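Local coordinates for protein cystatin-F (Homo sapiens, PDB 2CH9) that inhibits papain-like cysteine proteases such as papain and cathepsin L, more weakly than other cystatins do, and may play a role in immune regulation, at residues 68-73 against 104-109; 55-60 against 72-77; 50-55 against 86-91. One frame throughout, in Å; residues are numbered along the deposited sequence. Where two conformers were deposited one is given.

Contact 1: residues 68-73 against 104-109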
loop_
_atom_site.group_PDB
_atom_site.type_symbol
_atom_site.label_atom_id
_atom_site.label_comp_id
_atom_site.label_asym_id
_atom_site.label_seq_id
_atom_site.Cartn_x
_atom_site.Cartn_y
_atom_site.Cartn_z
ATOM N N LYS A 68 -5.494 4.418 6.513
ATOM C CA LYS A 68 -4.892 3.145 6.109
ATOM C C LYS A 68 -3.559 2.979 6.829
ATOM O O LYS A 68 -2.640 3.808 6.674
ATOM C CB LYS A 68 -4.673 3.091 4.593
ATOM C CG LYS A 68 -4.225 1.722 4.081
ATOM C CD LYS A 68 -3.547 1.814 2.749
ATOM C CE LYS A 68 -4.051 0.707 1.851
ATOM N NZ LYS A 68 -3.160 0.407 0.700
ATOM N N TYR A 69 -3.458 1.929 7.638
ATOM C CA TYR A 69 -2.218 1.630 8.354
ATOM C C TYR A 69 -1.398 0.641 7.577
ATOM O O TYR A 69 -1.929 -0.318 7.022
ATOM C CB TYR A 69 -2.509 1.094 9.747
ATOM C CG TYR A 69 -3.189 2.111 10.618
ATOM C CD1 TYR A 69 -2.450 3.070 11.319
ATOM C CD2 TYR A 69 -4.577 2.155 10.709
ATOM C CE1 TYR A 69 -3.085 4.016 12.105
ATOM C CE2 TYR A 69 -5.213 3.105 11.493
ATOM C CZ TYR A 69 -4.468 4.021 12.184
ATOM O OH TYR A 69 -5.120 4.939 12.965
ATOM N N MET A 70 -0.105 0.904 7.464
ATOM C CA MET A 70 0.810 -0.081 6.902
ATOM C C MET A 70 1.710 -0.475 8.061
ATOM O O MET A 70 2.441 0.372 8.579
ATOM C CB MET A 70 1.622 0.523 5.747
ATOM C CG MET A 70 0.741 1.079 4.654
ATOM S SD MET A 70 1.655 1.997 3.424
ATOM C CE MET A 70 0.396 2.134 2.146
ATOM N N LEU A 71 1.650 -1.743 8.467
ATOM C CA LEU A 71 2.258 -2.170 9.725
ATOM C C LEU A 71 3.220 -3.323 9.545
ATOM O O LEU A 71 2.985 -4.228 8.750
ATOM C CB LEU A 71 1.197 -2.589 10.744
ATOM C CG LEU A 71 0.046 -1.655 11.097
ATOM C CD1 LEU A 71 -0.805 -2.334 12.141
ATOM C CD2 LEU A 71 0.543 -0.291 11.624
ATOM N N GLU A 72 4.315 -3.256 10.298
ATOM C CA GLU A 72 5.215 -4.371 10.498
ATOM C C GLU A 72 4.986 -4.806 11.947
ATOM O O GLU A 72 5.340 -4.099 12.885
ATOM C CB GLU A 72 6.666 -3.933 10.276
ATOM C CG GLU A 72 7.675 -5.048 10.302
ATOM C CD GLU A 72 9.096 -4.532 10.118
ATOM O OE1 GLU A 72 9.652 -3.910 11.066
ATOM O OE2 GLU A 72 9.673 -4.744 9.028
ATOM N N VAL A 73 4.385 -5.975 12.110
ATOM C CA VAL A 73 3.874 -6.417 13.404
ATOM C C VAL A 73 4.283 -7.880 13.642
ATOM O O VAL A 73 4.204 -8.703 12.731
ATOM C CB VAL A 73 2.322 -6.219 13.487
ATOM C CG1 VAL A 73 1.634 -6.669 12.203
ATOM C CG2 VAL A 73 1.724 -6.911 14.712
ATOM N N SER A 104 6.499 -13.004 11.777
ATOM C CA SER A 104 6.659 -11.630 11.326
ATOM C C SER A 104 5.679 -11.371 10.199
ATOM O O SER A 104 5.707 -12.060 9.170
ATOM C CB SER A 104 8.080 -11.371 10.811
ATOM O OG SER A 104 9.052 -11.558 11.825
ATOM N N CYS A 105 4.826 -10.372 10.393
ATOM C CA CYS A 105 3.806 -10.024 9.417
ATOM C C CYS A 105 3.963 -8.608 8.873
ATOM O O CYS A 105 4.515 -7.728 9.530
ATOM C CB CYS A 105 2.407 -10.156 10.033
ATOM S SG CYS A 105 2.013 -11.776 10.689
ATOM N N TYR A 106 3.479 -8.411 7.656
ATOM C CA TYR A 106 3.181 -7.095 7.149
ATOM C C TYR A 106 1.671 -7.038 6.942
ATOM O O TYR A 106 1.074 -7.961 6.385
ATOM C CB TYR A 106 3.913 -6.824 5.826
ATOM C CG TYR A 106 3.459 -5.523 5.199
ATOM C CD1 TYR A 106 3.947 -4.294 5.665
ATOM C CD2 TYR A 106 2.500 -5.510 4.171
ATOM C CE1 TYR A 106 3.515 -3.099 5.125
ATOM C CE2 TYR A 106 2.063 -4.306 3.619
ATOM C CZ TYR A 106 2.584 -3.106 4.100
ATOM O OH TYR A 106 2.165 -1.914 3.562
ATOM N N SER A 107 1.049 -5.961 7.398
ATOM C CA SER A 107 -0.356 -5.777 7.142
ATOM C C SER A 107 -0.721 -4.366 6.687
ATOM O O SER A 107 -0.014 -3.384 6.978
ATOM C CB SER A 107 -1.183 -6.150 8.374
ATOM O OG SER A 107 -1.026 -5.174 9.380
ATOM N N GLU A 108 -1.834 -4.288 5.960
ATOM C CA GLU A 108 -2.503 -3.022 5.690
ATOM C C GLU A 108 -3.897 -3.145 6.258
ATOM O O GLU A 108 -4.570 -4.165 6.060
ATOM C CB GLU A 108 -2.511 -2.715 4.197
ATOM C CG GLU A 108 -1.118 -2.361 3.700
ATOM C CD GLU A 108 -0.979 -2.225 2.203
ATOM O OE1 GLU A 108 -1.971 -2.382 1.436
ATOM O OE2 GLU A 108 0.165 -1.958 1.780
ATOM N N VAL A 109 -4.307 -2.118 6.996
ATOM C CA VAL A 109 -5.561 -2.108 7.723
ATOM C C VAL A 109 -6.211 -0.766 7.434
ATOM O O VAL A 109 -5.604 0.297 7.679
ATOM C CB VAL A 109 -5.313 -2.193 9.252
ATOM C CG1 VAL A 109 -6.617 -2.103 10.015
ATOM C CG2 VAL A 109 -4.543 -3.466 9.620
HETATM O O HOH W 1 -0.426 -0.344 -0.293
#

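Contact 2: residues 55-60 against 72-77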
loop_
_atom_site.group_PDB
_atom_site.type_symbol
_atom_site.label_atom_id
_atom_site.label_comp_id
_atom_site.label_asym_id
_atom_site.label_seq_id
_atom_site.Cartn_x
_atom_site.Cartn_y
_atom_site.Cartn_z
ATOM N N ARG A 55 4.519 -7.409 19.022
ATOM C CA ARG A 55 5.409 -6.265 18.840
ATOM C C ARG A 55 5.087 -5.560 17.536
ATOM O O ARG A 55 4.866 -6.206 16.527
ATOM C CB ARG A 55 6.878 -6.724 18.857
ATOM C CG ARG A 55 7.905 -5.610 18.782
ATOM C CD ARG A 55 9.267 -6.065 19.334
ATOM N NE ARG A 55 10.006 -6.887 18.376
ATOM C CZ ARG A 55 11.206 -6.582 17.878
ATOM N NH1 ARG A 55 11.834 -5.467 18.250
ATOM N NH2 ARG A 55 11.785 -7.398 17.003
ATOM N N ILE A 56 5.063 -4.234 17.558
ATOM C CA ILE A 56 4.895 -3.462 16.339
ATOM C C ILE A 56 6.202 -2.734 16.108
ATOM O O ILE A 56 6.562 -1.840 16.877
ATOM C CB ILE A 56 3.736 -2.461 16.451
ATOM C CG1 ILE A 56 2.450 -3.189 16.808
ATOM C CG2 ILE A 56 3.586 -1.661 15.143
ATOM C CD1 ILE A 56 1.440 -2.321 17.482
ATOM N N THR A 57 6.922 -3.130 15.060
ATOM C CA THR A 57 8.268 -2.612 14.844
ATOM C C THR A 57 8.284 -1.357 13.974
ATOM O O THR A 57 9.104 -0.465 14.188
ATOM C CB THR A 57 9.224 -3.691 14.280
ATOM O OG1 THR A 57 8.514 -4.529 13.367
ATOM C CG2 THR A 57 9.742 -4.563 15.403
ATOM N N ARG A 58 7.365 -1.287 13.010
ATOM C CA ARG A 58 7.288 -0.153 12.081
ATOM C C ARG A 58 5.838 0.120 11.714
ATOM O O ARG A 58 5.018 -0.791 11.692
ATOM C CB ARG A 58 8.148 -0.401 10.820
ATOM C CG ARG A 58 9.631 -0.427 11.120
ATOM C CD ARG A 58 10.547 -0.447 9.897
ATOM N NE ARG A 58 10.807 -1.816 9.444
ATOM C CZ ARG A 58 11.673 -2.153 8.486
ATOM N NH1 ARG A 58 12.379 -1.216 7.855
ATOM N NH2 ARG A 58 11.821 -3.432 8.141
ATOM N N ALA A 59 5.526 1.380 11.437
ATOM C CA ALA A 59 4.147 1.777 11.141
ATOM C C ALA A 59 4.143 3.024 10.259
ATOM O O ALA A 59 4.893 3.977 10.522
ATOM C CB ALA A 59 3.385 2.055 12.427
ATOM N N LEU A 60 3.290 3.003 9.240
ATOM C CA LEU A 60 2.974 4.180 8.425
ATOM C C LEU A 60 1.460 4.306 8.432
ATOM O O LEU A 60 0.757 3.317 8.600
ATOM C CB LEU A 60 3.443 4.038 6.960
ATOM C CG LEU A 60 4.927 3.934 6.605
ATOM C CD1 LEU A 60 5.147 3.382 5.204
ATOM C CD2 LEU A 60 5.662 5.281 6.753
ATOM N N GLU A 72 4.315 -3.256 10.298
ATOM C CA GLU A 72 5.215 -4.371 10.498
ATOM C C GLU A 72 4.986 -4.806 11.947
ATOM O O GLU A 72 5.340 -4.099 12.885
ATOM C CB GLU A 72 6.666 -3.933 10.276
ATOM C CG GLU A 72 7.675 -5.048 10.302
ATOM C CD GLU A 72 9.096 -4.532 10.118
ATOM O OE1 GLU A 72 9.652 -3.910 11.066
ATOM O OE2 GLU A 72 9.673 -4.744 9.028
ATOM N N VAL A 73 4.385 -5.975 12.110
ATOM C CA VAL A 73 3.874 -6.417 13.404
ATOM C C VAL A 73 4.283 -7.880 13.642
ATOM O O VAL A 73 4.204 -8.703 12.731
ATOM C CB VAL A 73 2.322 -6.219 13.487
ATOM C CG1 VAL A 73 1.634 -6.669 12.203
ATOM C CG2 VAL A 73 1.724 -6.911 14.712
ATOM N N GLU A 74 4.790 -8.184 14.830
ATOM C CA GLU A 74 5.050 -9.560 15.205
ATOM C C GLU A 74 3.833 -10.118 15.940
ATOM O O GLU A 74 3.209 -9.420 16.738
ATOM C CB GLU A 74 6.311 -9.673 16.060
ATOM C CG GLU A 74 7.607 -9.534 15.257
ATOM C CD GLU A 74 8.830 -9.329 16.131
ATOM O OE1 GLU A 74 8.825 -9.769 17.306
ATOM O OE2 GLU A 74 9.811 -8.725 15.644
ATOM N N ILE A 75 3.483 -11.366 15.644
ATOM C CA ILE A 75 2.386 -12.040 16.333
ATOM C C ILE A 75 2.886 -13.327 16.973
ATOM O O ILE A 75 3.821 -13.946 16.469
ATOM C CB ILE A 75 1.195 -12.317 15.395
ATOM C CG1 ILE A 75 1.581 -13.300 14.280
ATOM C CG2 ILE A 75 0.664 -10.998 14.803
ATOM C CD1 ILE A 75 0.386 -13.819 13.502
ATOM N N GLY A 76 2.277 -13.710 18.093
ATOM C CA GLY A 76 2.699 -14.893 18.826
ATOM C C GLY A 76 1.540 -15.742 19.307
ATOM O O GLY A 76 0.454 -15.224 19.598
ATOM N N ARG A 77 1.772 -17.052 19.398
ATOM C CA ARG A 77 0.745 -17.974 19.869
ATOM C C ARG A 77 0.476 -17.758 21.357
ATOM O O ARG A 77 1.410 -17.646 22.150
ATOM C CB ARG A 77 1.139 -19.424 19.588
ATOM C CG ARG A 77 0.022 -20.409 19.902
ATOM C CD ARG A 77 0.438 -21.860 19.727
ATOM N NE ARG A 77 0.390 -22.305 18.333
ATOM C CZ ARG A 77 1.400 -22.882 17.689
ATOM N NH1 ARG A 77 2.555 -23.108 18.307
ATOM N NH2 ARG A 77 1.256 -23.253 16.421
#

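Contact 3: residues 50-55 against 86-91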
loop_
_atom_site.group_PDB
_atom_site.type_symbol
_atom_site.label_atom_id
_atom_site.label_comp_id
_atom_site.label_asym_id
_atom_site.label_seq_id
_atom_site.Cartn_x
_atom_site.Cartn_y
_atom_site.Cartn_z
ATOM N N LEU A 50 -5.351 -19.210 19.678
ATOM C CA LEU A 50 -5.379 -17.857 19.137
ATOM C C LEU A 50 -3.980 -17.221 19.195
ATOM O O LEU A 50 -3.207 -17.457 20.130
ATOM C CB LEU A 50 -6.370 -16.967 19.904
ATOM C CG LEU A 50 -7.873 -17.234 19.920
ATOM C CD1 LEU A 50 -8.526 -16.288 20.925
ATOM C CD2 LEU A 50 -8.494 -17.069 18.537
ATOM N N PHE A 51 -3.670 -16.405 18.197
ATOM C CA PHE A 51 -2.450 -15.609 18.210
ATOM C C PHE A 51 -2.783 -14.196 18.653
ATOM O O PHE A 51 -3.935 -13.785 18.579
ATOM C CB PHE A 51 -1.804 -15.603 16.828
ATOM C CG PHE A 51 -1.015 -16.846 16.519
ATOM C CD1 PHE A 51 -1.640 -18.088 16.432
ATOM C CD2 PHE A 51 0.359 -16.772 16.292
ATOM C CE1 PHE A 51 -0.903 -19.246 16.136
ATOM C CE2 PHE A 51 1.105 -17.918 15.999
ATOM C CZ PHE A 51 0.473 -19.157 15.918
ATOM N N LYS A 52 -1.770 -13.455 19.096
ATOM C CA LYS A 52 -1.942 -12.078 19.544
ATOM C C LYS A 52 -0.744 -11.244 19.084
ATOM O O LYS A 52 0.395 -11.743 19.025
ATOM C CB LYS A 52 -2.068 -12.053 21.074
ATOM C CG LYS A 52 -2.296 -10.694 21.727
ATOM C CD LYS A 52 -2.388 -10.851 23.238
ATOM C CE LYS A 52 -2.628 -9.532 23.931
ATOM N NZ LYS A 52 -2.680 -9.688 25.421
ATOM N N GLU A 53 -0.989 -9.983 18.739
ATOM C CA GLU A 53 0.110 -9.104 18.349
ATOM C C GLU A 53 1.100 -9.018 19.523
ATOM O O GLU A 53 0.693 -8.838 20.679
ATOM C CB GLU A 53 -0.421 -7.733 17.912
ATOM C CG GLU A 53 -0.925 -6.799 19.038
ATOM C CD GLU A 53 -2.309 -7.142 19.583
ATOM O OE1 GLU A 53 -2.965 -8.113 19.136
ATOM O OE2 GLU A 53 -2.749 -6.422 20.495
ATOM N N SER A 54 2.390 -9.198 19.235
ATOM C CA SER A 54 3.398 -9.169 20.293
ATOM C C SER A 54 4.321 -7.958 20.220
ATOM O O SER A 54 4.843 -7.527 21.240
ATOM C CB SER A 54 4.205 -10.477 20.348
ATOM O OG SER A 54 5.001 -10.667 19.190
ATOM N N ARG A 55 4.519 -7.409 19.022
ATOM C CA ARG A 55 5.409 -6.265 18.840
ATOM C C ARG A 55 5.087 -5.560 17.536
ATOM O O ARG A 55 4.866 -6.206 16.527
ATOM C CB ARG A 55 6.878 -6.724 18.857
ATOM C CG ARG A 55 7.905 -5.610 18.782
ATOM C CD ARG A 55 9.267 -6.065 19.334
ATOM N NE ARG A 55 10.006 -6.887 18.376
ATOM C CZ ARG A 55 11.206 -6.582 17.878
ATOM N NH1 ARG A 55 11.834 -5.467 18.250
ATOM N NH2 ARG A 55 11.785 -7.398 17.003
ATOM N N LEU A 86 -12.979 -16.391 23.419
ATOM C CA LEU A 86 -12.033 -15.770 24.326
ATOM C C LEU A 86 -11.528 -14.455 23.779
ATOM O O LEU A 86 -11.232 -14.327 22.586
ATOM C CB LEU A 86 -10.869 -16.722 24.631
ATOM C CG LEU A 86 -11.290 -17.981 25.416
ATOM C CD1 LEU A 86 -10.138 -18.980 25.497
ATOM C CD2 LEU A 86 -11.848 -17.632 26.811
ATOM N N ARG A 87 -11.425 -13.476 24.667
ATOM C CA ARG A 87 -10.962 -12.140 24.312
ATOM C C ARG A 87 -9.436 -12.028 24.412
ATOM O O ARG A 87 -8.838 -12.401 25.425
ATOM C CB ARG A 87 -11.688 -11.074 25.164
ATOM C CG ARG A 87 -11.877 -11.444 26.652
ATOM C CD ARG A 87 -12.928 -10.595 27.415
ATOM N NE ARG A 87 -12.903 -9.157 27.090
ATOM C CZ ARG A 87 -11.862 -8.339 27.260
ATOM N NH1 ARG A 87 -10.707 -8.796 27.730
ATOM N NH2 ARG A 87 -11.970 -7.057 26.931
ATOM N N LEU A 88 -8.819 -11.519 23.348
ATOM C CA LEU A 88 -7.363 -11.423 23.255
ATOM C C LEU A 88 -6.670 -10.545 24.296
ATOM O O LEU A 88 -5.536 -10.839 24.667
ATOM C CB LEU A 88 -6.940 -10.969 21.860
ATOM C CG LEU A 88 -6.979 -12.033 20.778
ATOM C CD1 LEU A 88 -6.755 -11.388 19.426
ATOM C CD2 LEU A 88 -5.899 -13.058 21.082
ATOM N N ASP A 89 -7.330 -9.476 24.749
ATOM C CA ASP A 89 -6.789 -8.635 25.819
ATOM C C ASP A 89 -6.444 -9.434 27.073
ATOM O O ASP A 89 -5.535 -9.058 27.812
ATOM C CB ASP A 89 -7.759 -7.511 26.183
ATOM C CG ASP A 89 -7.831 -6.425 25.118
ATOM O OD1 ASP A 89 -6.879 -6.276 24.317
ATOM O OD2 ASP A 89 -8.845 -5.700 25.097
ATOM N N ASP A 90 -7.163 -10.533 27.305
ATOM C CA ASP A 90 -6.928 -11.373 28.483
ATOM C C ASP A 90 -6.122 -12.649 28.204
ATOM O O ASP A 90 -5.958 -13.484 29.088
ATOM C CB ASP A 90 -8.249 -11.710 29.170
ATOM C CG ASP A 90 -8.916 -10.495 29.784
ATOM O OD1 ASP A 90 -8.217 -9.590 30.297
ATOM O OD2 ASP A 90 -10.159 -10.449 29.758
ATOM N N CYS A 91 -5.601 -12.784 26.987
ATOM C CA CYS A 91 -4.754 -13.934 26.642
ATOM C C CYS A 91 -3.276 -13.606 26.788
ATOM O O CYS A 91 -2.822 -12.562 26.337
ATOM C CB CYS A 91 -5.054 -14.425 25.221
ATOM S SG CYS A 91 -6.756 -15.053 25.048
#

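Contact 1: residues 68-73 against 104-109
Met70 and Tyr106 lie side by side and point the same way from the face that also carries Glu72 and Glu108. The phenol oxygen reaches the base of the methionine, Tyr106 OH standing 3.3 Å from Met70 CB. In Tyr106, CG is anti to the backbone N (chi1 172°), and the ring beyond it brings Tyr106 CD1 within 3.2 Å of Leu71 O. At the far end of the ring Tyr106 OH gives a 2.7 Å hydrogen bond to Glu108 OE2; this oxygen takes it in the plane of the ring, at the ring edge, and through its anti lone pair. Glu108 in turn runs alongside Met70, CG against CG. Its other oxygen, OE1, meets Lys68 NZ in a 3.1 Å salt bridge, the ammonium sitting well above the carboxylate plane. A water bridges the same pair, donating to Glu108 OE2 and weakly accepting from Lys68 NZ. A long lysine suits this place, since only the end of its chain, bent at chi3, comes near the glutamate.

The reverse face carries Tyr69, Leu71 and Val73 opposite Val109, Ser107 and Cys105, and packs in part on helix 28-44. Leu71 CB rests 3.7 Å from Ser107 OG, a small hydroxyl whose hydrogen-bond partner is Ser37 of that helix. Cys105 is tied to Cys125 by a disulfide. Between the two faces the antiparallel strands are joined by six backbone hydrogen bonds, among them Leu71 N to Ser107 O at 2.8 Å.

Met70 also packs on Met70 of the second subunit, so this face takes part in the dimer interface. Beside it on the same face, the buried Glu108 carboxylate is held by a phenol, an ammonium and a water, an environment that probably favours its charged form.

Contact 2: residues 55-60 against 72-77
Two arginine-glutamate pairs, Arg58 with Glu72 and Arg55 with Glu74, dominate one face of this hairpin. Arg58 grips Glu72 side-on: NE gives a 2.9 Å bond to Glu72 OE1, and NH2 a 2.7 Å bond to the syn lone pair of Glu72 OE2. The guanidinium and carboxylate planes are 54° apart, so the fork is twisted. Arg55 makes a looser counterpart, with NH2 at 2.7 Å from Glu74 OE2 and NE only weakly bonded to OE1. Thr57 CG2 lies over the centre of the Arg55 guanidinium, 3.5 Å above its plane.

Among bonds from neutral donors, Thr57 OG1 donates to Glu72 OE1 at 2.6 Å, reaching it on the anti side. The backbone has a classic beta bulge, in which Thr57 and Arg58 both face Glu72; Thr57 N bonds to Glu72 O at 2.9 Å, and Arg58 N weakly to the same oxygen.

Apolar residues take the opposite face, where Ile56 and Val73 form a non-hydrogen-bonded pair and the branched isoleucine goes on to pack against helix 28-44.

By placing Thr57 and Arg58 both across from Glu72, the bulge lets two donors converge on OE1, which should stabilise the buried carboxylate as an anion.

Contact 3: residues 50-55 against 86-91
A short 3-10 turn, 88-90, in the connection between strands 67-78 and 102-112 docks here on the early part of strand 49-63, with Lys52 as the main polar link. The lysine is fully extended, CG anti to its backbone N (chi1 -178°), and its ammonium reaches the carbonyls of Leu88 in the turn and of Cys91 just after it. Lys52 NZ donates to Cys91 O at 3.0 Å, nearly in line with the carbonyl bond, and more weakly to Leu88 O at 3.2 Å. Leu88 O also accepts from Cys91 N, one of two backbone bonds that close the turn. A long chain with a cationic end suits this task: CB packs against Leu88 CD2 while the extended chain carries the ammonium to the carbonyls.

Leu88 leads the side-chain packing. Its CD2 lies 4.0 Å from Lys52 CB and also against the strand backbone, 3.3 Å from Phe51 O. Leu50 crosses it obliquely, CB 4.1 Å from Leu88 CD2, while Leu50 CD1 reaches Leu86 O at 3.7 Å.

The Cys91-Cys80 disulfide fastens the connection just beyond strand 67-78. Helix 28-44 contributes Arg35, which touches Leu88 and forms salt bridges with both Asp89 and Glu53, while Phe51 points away from the turn and packs on Val38 of that helix.

Contacts 1 and 2 lie within one antiparallel sheet of the cystatin fold, in which strands 49-63, 67-78 and 102-112 are neighbours and helix 28-44 packs across one face; contact 3 docks a connecting loop on strand 49-63. Contacts 1 and 2, about 7 Å apart centre to centre, share Glu72 and Val73 and use strand 67-78 from its two edges. Contact 3, which shares Arg55 with contact 2, lies about 13 Å from contact 2 and 17 Å from contact 1, again between centres. Along the chain, 50-55 and 55-60 come first, then 68-73 and 72-77, then 86-91 and 104-109. Contacts 1 and 2 thus also serve the dimer, while contact 3 braces the loop held by the Cys80-Cys91 disulfide.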